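Actin-related protein 8 (Homo sapiens, PDB 4FO0) binds ATP, is a proposed core subunit of the INO80 chromatin-remodelling complex, shows low basal ATPase activity and does not polymerize. Local coordinates at residues A[296-301]-A[336-341]; A[309-314]-A[332-337]; A[317-322]-A[346-351]. All coordinates share one frame; numbering follows the deposited sequence.

The three contacts lie close together in the region that, by comparison with actin, corresponds to subdomain 4. Contact 2 sits between the others: its centre is about 8 Å from that of contact 1 and about 10 Å from that of contact 3, while contacts 1 and 3 are about 16 Å apart. Along the chain the leading segments 296-301, 309-314 and 317-322 come first, followed by 332-337, 336-341 and 346-351, on the hairpin of strands 330-336 and 343-350 and its connecting loop. Contacts 1 and 2 share Ile336 and Arg337, and contacts 2 and 3 share helix 306-319. That helix thus has the hairpin packed against one side and reaches ATP with another.

Contact 1: A[296-301]-A[336-341]; sequences FPYREC and IRHPDS
Tyr298 and Ile336 mark the nearest backbone approach, 9.2 Å between their CA atoms, where a loop containing a type I turn from Tyr298 to Cys301 faces Ile336 of strand 330-336, beyond which a type II turn runs from His338 to Ser341. So wide a gap is closed by side chains alone. The phenol swings out with CG anti to the backbone N (chi1 177°), and Ile336 sends its CD1 methyl over one face of the ring, 3.6 Å from Tyr298 CD2. The methyl lies 3.8 Å from the ring centroid and 21° off the ring normal, a CH-pi contact. On the opposite face the backbone N of Cys301 lies over the ring centre, so the turn itself backs the aromatic ring. The other branch of isoleucine is used too: Ile336 CG2 rests over the centre of the His338 imidazole. This imidazole presents its edge to the phenol, but Tyr298 OH stays 4.2 Å from His338 ND1, and the hydroxyl is hydrogen-bonded to Asp308 and to a glycerol probably from the crystallisation liquor. In the second turn Pro339 suits the position after His338, where phi is near -60°, and Asp340 takes the positive phi of the third position. The turn is tied by Ser341 OG, 2.9 Å from His338 O and well above the carbonyl plane; Ser121 OG bonds the same oxygen. Replacing Tyr298 by an alanine would probably leave Ile336 CD1 without its aromatic face and Asp308 without the hydroxyl it binds. The tyrosine thus serves two chemistries: its apolar face is used by isoleucine and its polar end by Asp308, tying the Tyr298 loop to helix 306-319, which His338 also touches.

Contact 2: A[309-314]-A[332-337]; sequences CLLLQH and HEFQIR. With ATP (adenosine-5'-triphosphate), chain C.
Leu311 reaches strand 332-336 because its CG stands anti to the backbone N (chi1 179°) and chi2 of 65° turns the two methyls to different strand residues, while Ile336, with CG1 beside its own backbone N and the chain extended beyond it, turns CD1 to meet one of them, Leu311 CD2. Leu311 CD2 packs 3.9 Å from Ile336 CD1, the two side chains crossing at about a right angle, whereas Leu311 CD1 lies 3.8 Å from the backbone oxygen Gln335 O and makes a looser approach, 4.4 Å, to Phe334 CD2. A branched aliphatic residue suits this place, since one side chain can touch three successive strand residues. One helical turn on, His314 offers its ring edge to a water in the imidazole plane. The water is 3.2 Å from His314 NE2 and accepts a weak hydrogen bond from Gln335 N at 3.3 Å, a polar bridge at the more exposed border of an otherwise apolar contact. Further along, Gln335 and Arg337 pair: Arg337 NE gives a hydrogen bond of 2.9 Å to Gln335 OE1, with an N-H...O angle of 156° and the oxygen close to the guanidinium plane. Arg337 NH1 also bonds the backbone oxygen of Ser121. Helix 306-319 lies over the outermost strand, within this chain, of a three-stranded antiparallel sheet, its local axis 10.3 Å from that of the strand and running nearly antiparallel to it. Phe334 meets the ring of Tyr346 on neighbouring strand 343-350, and on another side of the same helical turn Gln313 lines the ATP pocket.

Contact 3: A[317-322]-A[346-351]; sequences ETFCHL and YQFRLG. With ATP (adenosine-5'-triphosphate), chain C.
His321 and Gly351 are joined by one water, which lies in the imidazole plane 2.8 Å from His321 NE2 and donates a hydrogen bond of 3.0 Å to the backbone oxygen Gly351 O. The other nitrogen, His321 ND1, is hydrogen-bonded to the backbone N of Asp323, so both ring nitrogens have partners, which should restrict rotation of the ring. Between the two segments the remaining contacts are apolar. Phe319, the last helical residue, has CG anti to its carbonyl carbon (chi1 -64°), which brings CE2 to the edge of the Phe348 ring, near its plane and 3.9 Å from Phe348 CE2; next to it, Phe319 CD2 meets Leu350 CD1 at 4.1 Å. A large ring suits this site because the backbones stay well apart. Two residues earlier, Glu317 faces the nucleotide: its methylene CG lies against the adenine, and its extended chain carries OE2 to 2.8 Å from ATP O2', which donates the hydrogen bond. A glutamate that holds the ribose in this way is familiar from actin. Helix 306-319 therefore ends between ATP and strand 343-350, with Phe287 of helix 280-293 touching both Phe319 and Leu350, and the ring of His332 on strand 330-336 meeting Phe319.

Contact 1: A[296-301]-A[336-341]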
loop_
_atom_site.group_PDB
_atom_site.type_symbol
_atom_site.label_atom_id
_atom_site.label_comp_id
_atom_site.label_asym_id
_atom_site.label_seq_id
_atom_site.Cartn_x
_atom_site.Cartn_y
_atom_site.Cartn_z
ATOM N N PHE A 296 5.315 19.571 17.388
ATOM C CA PHE A 296 5.377 18.144 17.698
ATOM C C PHE A 296 6.391 17.839 18.797
ATOM O O PHE A 296 7.595 18.064 18.622
ATOM C CB PHE A 296 5.760 17.399 16.424
ATOM C CG PHE A 296 5.700 15.922 16.545
ATOM C CD1 PHE A 296 4.520 15.292 16.931
ATOM C CD2 PHE A 296 6.820 15.150 16.246
ATOM C CE1 PHE A 296 4.462 13.902 17.028
ATOM C CE2 PHE A 296 6.770 13.773 16.337
ATOM C CZ PHE A 296 5.587 13.143 16.725
ATOM N N PRO A 297 5.913 17.296 19.925
ATOM C CA PRO A 297 6.736 17.272 21.136
ATOM C C PRO A 297 7.881 16.261 21.072
ATOM O O PRO A 297 8.831 16.387 21.833
ATOM C CB PRO A 297 5.736 16.900 22.238
ATOM C CG PRO A 297 4.428 16.586 21.536
ATOM C CD PRO A 297 4.696 16.492 20.080
ATOM N N TYR A 298 7.798 15.275 20.187
ATOM C CA TYR A 298 8.900 14.333 20.022
ATOM C C TYR A 298 9.951 14.934 19.075
ATOM O O TYR A 298 9.948 14.694 17.871
ATOM C CB TYR A 298 8.382 12.982 19.519
ATOM C CG TYR A 298 9.453 11.949 19.250
ATOM C CD1 TYR A 298 10.653 11.954 19.957
ATOM C CD2 TYR A 298 9.273 10.976 18.274
ATOM C CE1 TYR A 298 11.637 11.010 19.697
ATOM C CE2 TYR A 298 10.248 10.031 18.016
ATOM C CZ TYR A 298 11.425 10.050 18.730
ATOM O OH TYR A 298 12.391 9.104 18.473
ATOM N N ARG A 299 10.904 15.634 19.606
ATOM C CA ARG A 299 11.716 16.455 18.788
ATOM C C ARG A 299 12.874 15.756 18.169
ATOM O O ARG A 299 13.487 16.280 17.305
ATOM C CB ARG A 299 12.229 17.614 19.590
ATOM C CG ARG A 299 11.217 18.691 19.830
ATOM C CD ARG A 299 11.122 18.994 21.296
ATOM N NE ARG A 299 9.858 19.619 21.648
ATOM C CZ ARG A 299 9.322 19.581 22.863
ATOM N NH1 ARG A 299 9.928 18.924 23.834
ATOM N NH2 ARG A 299 8.162 20.170 23.101
ATOM N N GLU A 300 13.196 14.567 18.593
ATOM C CA GLU A 300 14.323 13.891 18.009
ATOM C C GLU A 300 13.946 12.820 17.043
ATOM O O GLU A 300 14.721 11.979 16.747
ATOM C CB GLU A 300 15.181 13.298 19.089
ATOM C CG GLU A 300 14.399 12.961 20.319
ATOM C CD GLU A 300 14.492 14.040 21.345
ATOM O OE1 GLU A 300 13.441 14.434 21.898
ATOM O OE2 GLU A 300 15.630 14.479 21.559
ATOM N N CYS A 301 12.739 12.893 16.548
ATOM C CA CYS A 301 12.268 12.120 15.437
ATOM C C CYS A 301 13.060 12.336 14.180
ATOM O O CYS A 301 13.497 13.399 13.900
ATOM C CB CYS A 301 10.826 12.488 15.211
ATOM S SG CYS A 301 9.811 11.361 14.306
ATOM N N ILE A 336 5.059 6.452 23.095
ATOM C CA ILE A 336 6.198 5.891 22.390
ATOM C C ILE A 336 6.776 4.769 23.242
ATOM O O ILE A 336 7.067 4.962 24.407
ATOM C CB ILE A 336 7.291 6.914 22.100
ATOM C CG1 ILE A 336 6.711 8.164 21.421
ATOM C CG2 ILE A 336 8.355 6.267 21.222
ATOM C CD1 ILE A 336 7.785 9.176 20.966
ATOM N N ARG A 337 6.908 3.589 22.654
ATOM C CA ARG A 337 7.500 2.446 23.330
ATOM C C ARG A 337 8.617 1.872 22.468
ATOM O O ARG A 337 8.530 0.748 21.975
ATOM C CB ARG A 337 6.439 1.382 23.601
ATOM C CG ARG A 337 5.304 1.883 24.470
ATOM C CD ARG A 337 4.355 0.756 24.845
ATOM N NE ARG A 337 3.540 1.091 26.011
ATOM C CZ ARG A 337 3.853 0.758 27.263
ATOM N NH1 ARG A 337 4.962 0.079 27.512
ATOM N NH2 ARG A 337 3.058 1.102 28.270
ATOM N N HIS A 338 9.677 2.648 22.290
ATOM C CA HIS A 338 10.802 2.179 21.507
ATOM C C HIS A 338 11.783 1.387 22.332
ATOM O O HIS A 338 11.897 1.582 23.539
ATOM C CB HIS A 338 11.503 3.352 20.850
ATOM C CG HIS A 338 10.690 3.985 19.769
ATOM N ND1 HIS A 338 11.071 5.143 19.125
ATOM C CD2 HIS A 338 9.509 3.612 19.218
ATOM C CE1 HIS A 338 10.156 5.458 18.225
ATOM N NE2 HIS A 338 9.196 4.550 18.265
ATOM N N PRO A 339 12.508 0.483 21.681
ATOM C CA PRO A 339 13.580 -0.182 22.426
ATOM C C PRO A 339 14.591 0.865 22.920
ATOM O O PRO A 339 14.724 1.920 22.296
ATOM C CB PRO A 339 14.210 -1.115 21.380
ATOM C CG PRO A 339 13.189 -1.212 20.264
ATOM C CD PRO A 339 12.492 0.115 20.257
ATOM N N ASP A 340 15.272 0.600 24.034
ATOM C CA ASP A 340 16.321 1.504 24.523
ATOM C C ASP A 340 15.751 2.821 25.065
ATOM O O ASP A 340 16.467 3.808 25.240
ATOM C CB ASP A 340 17.351 1.790 23.420
ATOM C CG ASP A 340 18.476 0.746 23.360
ATOM O OD1 ASP A 340 18.414 -0.272 24.096
ATOM O OD2 ASP A 340 19.425 0.951 22.559
ATOM N N SER A 341 14.451 2.832 25.315
ATOM C CA SER A 341 13.811 3.975 25.943
ATOM C C SER A 341 12.673 3.527 26.862
ATOM O O SER A 341 12.298 2.346 26.888
ATOM C CB SER A 341 13.318 4.978 24.898
ATOM O OG SER A 341 12.618 4.322 23.862
#

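Contact 2: A[309-314]-A[332-337]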
loop_
_atom_site.group_PDB
_atom_site.type_symbol
_atom_site.label_atom_id
_atom_site.label_comp_id
_atom_site.label_asym_id
_atom_site.label_seq_id
_atom_site.Cartn_x
_atom_site.Cartn_y
_atom_site.Cartn_z
ATOM N N CYS A 309 9.510 5.942 11.923
ATOM C CA CYS A 309 8.622 5.752 10.800
ATOM C C CYS A 309 7.398 4.941 11.159
ATOM O O CYS A 309 6.292 5.268 10.732
ATOM C CB CYS A 309 9.367 5.133 9.633
ATOM S SG CYS A 309 10.394 6.361 8.862
ATOM N N LEU A 310 7.583 3.890 11.946
ATOM C CA LEU A 310 6.433 3.124 12.427
ATOM C C LEU A 310 5.531 4.024 13.270
ATOM O O LEU A 310 4.304 3.940 13.198
ATOM C CB LEU A 310 6.880 1.892 13.230
ATOM C CG LEU A 310 7.622 0.822 12.431
ATOM C CD1 LEU A 310 8.151 -0.240 13.354
ATOM C CD2 LEU A 310 6.701 0.196 11.399
ATOM N N LEU A 311 6.155 4.894 14.058
ATOM C CA LEU A 311 5.431 5.853 14.884
ATOM C C LEU A 311 4.601 6.816 14.038
ATOM O O LEU A 311 3.408 7.010 14.286
ATOM C CB LEU A 311 6.411 6.645 15.737
ATOM C CG LEU A 311 5.757 7.703 16.623
ATOM C CD1 LEU A 311 4.866 7.048 17.665
ATOM C CD2 LEU A 311 6.817 8.567 17.272
ATOM N N LEU A 312 5.237 7.418 13.034
ATOM C CA LEU A 312 4.551 8.337 12.136
ATOM C C LEU A 312 3.385 7.650 11.429
ATOM O O LEU A 312 2.268 8.178 11.429
ATOM C CB LEU A 312 5.535 8.963 11.149
ATOM C CG LEU A 312 6.636 9.761 11.875
ATOM C CD1 LEU A 312 7.689 10.341 10.922
ATOM C CD2 LEU A 312 6.027 10.856 12.754
ATOM N N GLN A 313 3.617 6.463 10.863
ATOM C CA GLN A 313 2.506 5.729 10.269
ATOM C C GLN A 313 1.394 5.611 11.290
ATOM O O GLN A 313 0.221 5.833 10.977
ATOM C CB GLN A 313 2.908 4.333 9.793
ATOM C CG GLN A 313 3.885 4.327 8.663
ATOM C CD GLN A 313 3.253 3.951 7.344
ATOM O OE1 GLN A 313 3.037 4.808 6.473
ATOM N NE2 GLN A 313 2.965 2.658 7.173
ATOM N N HIS A 314 1.765 5.277 12.522
ATOM C CA HIS A 314 0.759 4.989 13.531
ATOM C C HIS A 314 -0.034 6.239 13.887
ATOM O O HIS A 314 -1.260 6.198 13.982
ATOM C CB HIS A 314 1.389 4.382 14.781
ATOM C CG HIS A 314 0.434 4.272 15.927
ATOM N ND1 HIS A 314 -0.644 3.412 15.918
ATOM C CD2 HIS A 314 0.376 4.941 17.105
ATOM C CE1 HIS A 314 -1.319 3.547 17.046
ATOM N NE2 HIS A 314 -0.727 4.472 17.780
ATOM N N HIS A 332 -4.916 15.709 22.313
ATOM C CA HIS A 332 -4.611 14.311 22.017
ATOM C C HIS A 332 -3.441 13.803 22.854
ATOM O O HIS A 332 -2.654 14.577 23.414
ATOM C CB HIS A 332 -4.253 14.147 20.540
ATOM C CG HIS A 332 -5.338 14.562 19.597
ATOM N ND1 HIS A 332 -6.429 13.765 19.322
ATOM C CD2 HIS A 332 -5.490 15.683 18.850
ATOM C CE1 HIS A 332 -7.210 14.379 18.451
ATOM N NE2 HIS A 332 -6.664 15.545 18.150
ATOM N N GLU A 333 -3.312 12.491 22.936
ATOM C CA GLU A 333 -2.109 11.951 23.536
ATOM C C GLU A 333 -1.674 10.740 22.749
ATOM O O GLU A 333 -2.493 10.072 22.118
ATOM C CB GLU A 333 -2.345 11.580 24.992
ATOM C CG GLU A 333 -3.283 10.407 25.185
ATOM C CD GLU A 333 -3.681 10.222 26.643
ATOM O OE1 GLU A 333 -4.299 9.173 26.959
ATOM O OE2 GLU A 333 -3.373 11.131 27.462
ATOM N N PHE A 334 -0.377 10.470 22.772
ATOM C CA PHE A 334 0.132 9.274 22.133
ATOM C C PHE A 334 1.293 8.705 22.926
ATOM O O PHE A 334 1.930 9.416 23.712
ATOM C CB PHE A 334 0.544 9.570 20.684
ATOM C CG PHE A 334 1.727 10.501 20.546
ATOM C CD1 PHE A 334 1.554 11.876 20.551
ATOM C CD2 PHE A 334 3.009 9.998 20.375
ATOM C CE1 PHE A 334 2.648 12.741 20.410
ATOM C CE2 PHE A 334 4.108 10.854 20.228
ATOM C CZ PHE A 334 3.927 12.226 20.236
ATOM N N GLN A 335 1.561 7.422 22.713
ATOM C CA GLN A 335 2.668 6.735 23.377
ATOM C C GLN A 335 3.889 6.555 22.483
ATOM O O GLN A 335 3.781 6.502 21.261
ATOM C CB GLN A 335 2.218 5.357 23.847
ATOM C CG GLN A 335 1.112 5.378 24.877
ATOM C CD GLN A 335 0.858 4.004 25.468
ATOM O OE1 GLN A 335 1.597 3.053 25.204
ATOM N NE2 GLN A 335 -0.189 3.893 26.273
ATOM N N ILE A 336 5.059 6.452 23.095
ATOM C CA ILE A 336 6.198 5.891 22.390
ATOM C C ILE A 336 6.776 4.769 23.242
ATOM O O ILE A 336 7.067 4.962 24.407
ATOM C CB ILE A 336 7.291 6.914 22.100
ATOM C CG1 ILE A 336 6.711 8.164 21.421
ATOM C CG2 ILE A 336 8.355 6.267 21.222
ATOM C CD1 ILE A 336 7.785 9.176 20.966
ATOM N N ARG A 337 6.908 3.589 22.654
ATOM C CA ARG A 337 7.500 2.446 23.330
ATOM C C ARG A 337 8.617 1.872 22.468
ATOM O O ARG A 337 8.530 0.748 21.975
ATOM C CB ARG A 337 6.439 1.382 23.601
ATOM C CG ARG A 337 5.304 1.883 24.470
ATOM C CD ARG A 337 4.355 0.756 24.845
ATOM N NE ARG A 337 3.540 1.091 26.011
ATOM C CZ ARG A 337 3.853 0.758 27.263
ATOM N NH1 ARG A 337 4.962 0.079 27.512
ATOM N NH2 ARG A 337 3.058 1.102 28.270
HETATM P PG ATP C . 1.643 -0.677 -2.195
HETATM O O1G ATP C . 0.267 -1.157 -2.567
HETATM O O2G ATP C . 2.783 -1.507 -2.733
HETATM O O3G ATP C . 1.874 0.813 -2.342
HETATM P PB ATP C . 1.049 -2.076 0.281
HETATM O O1B ATP C . 2.131 -2.462 1.254
HETATM O O2B ATP C . 0.248 -3.091 -0.521
HETATM O O3B ATP C . 1.713 -0.917 -0.614
HETATM P PA ATP C . -1.211 -1.566 1.947
HETATM O O1A ATP C . -0.695 -2.520 2.993
HETATM O O2A ATP C . -2.408 -1.895 1.092
HETATM O O3A ATP C . 0.031 -1.104 1.054
HETATM O "O5'" ATP C . -1.514 -0.186 2.691
HETATM C "C5'" ATP C . -0.503 0.330 3.542
HETATM C "C4'" ATP C . -0.875 1.745 3.912
HETATM O "O4'" ATP C . -2.143 1.701 4.550
HETATM C "C3'" ATP C . 0.091 2.370 4.904
HETATM O "O3'" ATP C . 0.477 3.670 4.446
HETATM C "C2'" ATP C . -0.710 2.481 6.178
HETATM O "O2'" ATP C . -0.347 3.605 6.967
HETATM C "C1'" ATP C . -2.101 2.638 5.618
HETATM N N9 ATP C . -3.115 2.401 6.657
HETATM C C8 ATP C . -3.348 1.241 7.287
HETATM N N7 ATP C . -4.345 1.384 8.193
HETATM C C5 ATP C . -4.759 2.655 8.139
HETATM C C6 ATP C . -5.770 3.465 8.837
HETATM N N6 ATP C . -6.551 2.893 9.788
HETATM N N1 ATP C . -5.878 4.773 8.485
HETATM C C2 ATP C . -5.099 5.337 7.541
HETATM N N3 ATP C . -4.148 4.651 6.873
HETATM C C4 ATP C . -3.940 3.332 7.124
HETATM O O HOH W 1 -0.563 5.879 20.696
#

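Contact 3: A[317-322]-A[346-351]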
loop_
_atom_site.group_PDB
_atom_site.type_symbol
_atom_site.label_atom_id
_atom_site.label_comp_id
_atom_site.label_asym_id
_atom_site.label_seq_id
_atom_site.Cartn_x
_atom_site.Cartn_y
_atom_site.Cartn_z
ATOM N N GLU A 317 -2.528 7.083 11.361
ATOM C CA GLU A 317 -3.689 6.198 11.343
ATOM C C GLU A 317 -4.623 6.464 12.493
ATOM O O GLU A 317 -5.814 6.135 12.431
ATOM C CB GLU A 317 -3.271 4.754 11.368
ATOM C CG GLU A 317 -2.486 4.350 10.165
ATOM C CD GLU A 317 -1.625 3.147 10.443
ATOM O OE1 GLU A 317 -1.564 2.725 11.623
ATOM O OE2 GLU A 317 -1.007 2.637 9.483
ATOM N N THR A 318 -4.080 7.088 13.529
ATOM C CA THR A 318 -4.852 7.404 14.726
ATOM C C THR A 318 -5.556 8.756 14.633
ATOM O O THR A 318 -6.717 8.890 15.016
ATOM C CB THR A 318 -3.949 7.373 15.957
ATOM O OG1 THR A 318 -3.479 6.036 16.135
ATOM C CG2 THR A 318 -4.696 7.791 17.182
ATOM N N PHE A 319 -4.859 9.743 14.089
ATOM C CA PHE A 319 -5.342 11.117 14.105
ATOM C C PHE A 319 -5.972 11.647 12.821
ATOM O O PHE A 319 -6.960 12.370 12.870
ATOM C CB PHE A 319 -4.206 12.026 14.514
ATOM C CG PHE A 319 -3.732 11.771 15.893
ATOM C CD1 PHE A 319 -4.589 11.217 16.824
ATOM C CD2 PHE A 319 -2.437 12.079 16.268
ATOM C CE1 PHE A 319 -4.170 10.972 18.106
ATOM C CE2 PHE A 319 -2.012 11.848 17.551
ATOM C CZ PHE A 319 -2.880 11.286 18.469
ATOM N N CYS A 320 -5.386 11.310 11.682
ATOM C CA CYS A 320 -5.857 11.810 10.401
ATOM C C CYS A 320 -7.287 11.368 10.080
ATOM O O CYS A 320 -7.700 10.250 10.397
ATOM C CB CYS A 320 -4.872 11.411 9.298
ATOM S SG CYS A 320 -3.296 12.319 9.463
ATOM N N HIS A 321 -8.049 12.267 9.465
ATOM C CA HIS A 321 -9.441 11.982 9.113
ATOM C C HIS A 321 -9.789 12.788 7.874
ATOM O O HIS A 321 -9.078 13.739 7.542
ATOM C CB HIS A 321 -10.377 12.367 10.267
ATOM C CG HIS A 321 -10.371 13.834 10.581
ATOM N ND1 HIS A 321 -11.223 14.730 9.971
ATOM C CD2 HIS A 321 -9.596 14.564 11.418
ATOM C CE1 HIS A 321 -10.979 15.946 10.426
ATOM N NE2 HIS A 321 -10.000 15.873 11.309
ATOM N N LEU A 322 -10.868 12.412 7.191
ATOM C CA LEU A 322 -11.407 13.218 6.088
ATOM C C LEU A 322 -12.831 13.691 6.395
ATOM O O LEU A 322 -13.728 13.618 5.552
ATOM C CB LEU A 322 -11.382 12.440 4.778
ATOM C CG LEU A 322 -10.005 12.197 4.172
ATOM C CD1 LEU A 322 -10.074 11.107 3.108
ATOM C CD2 LEU A 322 -9.466 13.480 3.583
ATOM N N TYR A 346 2.764 11.184 25.641
ATOM C CA TYR A 346 2.795 12.585 25.230
ATOM C C TYR A 346 1.398 13.204 25.112
ATOM O O TYR A 346 0.502 12.636 24.474
ATOM C CB TYR A 346 3.454 12.707 23.861
ATOM C CG TYR A 346 4.958 12.609 23.854
ATOM C CD1 TYR A 346 5.741 13.757 23.935
ATOM C CD2 TYR A 346 5.598 11.382 23.717
ATOM C CE1 TYR A 346 7.117 13.690 23.907
ATOM C CE2 TYR A 346 6.990 11.301 23.696
ATOM C CZ TYR A 346 7.739 12.458 23.795
ATOM O OH TYR A 346 9.115 12.404 23.772
ATOM N N GLN A 347 1.222 14.374 25.720
ATOM C CA GLN A 347 0.069 15.224 25.423
ATOM C C GLN A 347 0.393 16.117 24.238
ATOM O O GLN A 347 1.493 16.672 24.142
ATOM C CB GLN A 347 -0.266 16.144 26.600
ATOM C CG GLN A 347 -0.451 15.452 27.922
ATOM C CD GLN A 347 -1.505 14.375 27.856
ATOM O OE1 GLN A 347 -2.629 14.607 27.407
ATOM N NE2 GLN A 347 -1.145 13.177 28.297
ATOM N N PHE A 348 -0.546 16.272 23.321
ATOM C CA PHE A 348 -0.453 17.461 22.485
ATOM C C PHE A 348 -1.687 17.844 21.723
ATOM O O PHE A 348 -2.654 17.082 21.627
ATOM C CB PHE A 348 0.789 17.471 21.604
ATOM C CG PHE A 348 0.602 16.833 20.281
ATOM C CD1 PHE A 348 1.226 17.374 19.156
ATOM C CD2 PHE A 348 -0.148 15.678 20.155
ATOM C CE1 PHE A 348 1.084 16.785 17.921
ATOM C CE2 PHE A 348 -0.307 15.079 18.917
ATOM C CZ PHE A 348 0.312 15.632 17.800
ATOM N N ARG A 349 -1.651 19.068 21.218
ATOM C CA ARG A 349 -2.836 19.681 20.641
ATOM C C ARG A 349 -2.741 19.734 19.120
ATOM O O ARG A 349 -1.741 20.192 18.576
ATOM C CB ARG A 349 -2.992 21.069 21.221
ATOM C CG ARG A 349 -4.404 21.526 21.330
ATOM C CD ARG A 349 -4.444 22.784 22.160
ATOM N NE ARG A 349 -4.849 22.488 23.526
ATOM C CZ ARG A 349 -4.831 23.379 24.507
ATOM N NH1 ARG A 349 -4.407 24.613 24.262
ATOM N NH2 ARG A 349 -5.224 23.038 25.727
ATOM N N LEU A 350 -3.770 19.235 18.440
ATOM C CA LEU A 350 -3.782 19.236 16.980
ATOM C C LEU A 350 -5.004 19.900 16.397
ATOM O O LEU A 350 -6.120 19.764 16.920
ATOM C CB LEU A 350 -3.703 17.814 16.437
ATOM C CG LEU A 350 -2.273 17.379 16.163
ATOM C CD1 LEU A 350 -2.253 16.047 15.452
ATOM C CD2 LEU A 350 -1.569 18.467 15.366
ATOM N N GLY A 351 -4.791 20.580 15.277
ATOM C CA GLY A 351 -5.885 21.182 14.537
ATOM C C GLY A 351 -6.134 20.595 13.161
ATOM O O GLY A 351 -6.539 19.441 12.999
HETATM P PG ATP C . 1.643 -0.677 -2.195
HETATM O O1G ATP C . 0.267 -1.157 -2.567
HETATM O O2G ATP C . 2.783 -1.507 -2.733
HETATM O O3G ATP C . 1.874 0.813 -2.342
HETATM P PB ATP C . 1.049 -2.076 0.281
HETATM O O1B ATP C . 2.131 -2.462 1.254
HETATM O O2B ATP C . 0.248 -3.091 -0.521
HETATM O O3B ATP C . 1.713 -0.917 -0.614
HETATM P PA ATP C . -1.211 -1.566 1.947
HETATM O O1A ATP C . -0.695 -2.520 2.993
HETATM O O2A ATP C . -2.408 -1.895 1.092
HETATM O O3A ATP C . 0.031 -1.104 1.054
HETATM O "O5'" ATP C . -1.514 -0.186 2.691
HETATM C "C5'" ATP C . -0.503 0.330 3.542
HETATM C "C4'" ATP C . -0.875 1.745 3.912
HETATM O "O4'" ATP C . -2.143 1.701 4.550
HETATM C "C3'" ATP C . 0.091 2.370 4.904
HETATM O "O3'" ATP C . 0.477 3.670 4.446
HETATM C "C2'" ATP C . -0.710 2.481 6.178
HETATM O "O2'" ATP C . -0.347 3.605 6.967
HETATM C "C1'" ATP C . -2.101 2.638 5.618
HETATM N N9 ATP C . -3.115 2.401 6.657
HETATM C C8 ATP C . -3.348 1.241 7.287
HETATM N N7 ATP C . -4.345 1.384 8.193
HETATM C C5 ATP C . -4.759 2.655 8.139
HETATM C C6 ATP C . -5.770 3.465 8.837
HETATM N N6 ATP C . -6.551 2.893 9.788
HETATM N N1 ATP C . -5.878 4.773 8.485
HETATM C C2 ATP C . -5.099 5.337 7.541
HETATM N N3 ATP C . -4.148 4.651 6.873
HETATM C C4 ATP C . -3.940 3.332 7.124
HETATM O O HOH W 2 -9.261 18.319 12.421
#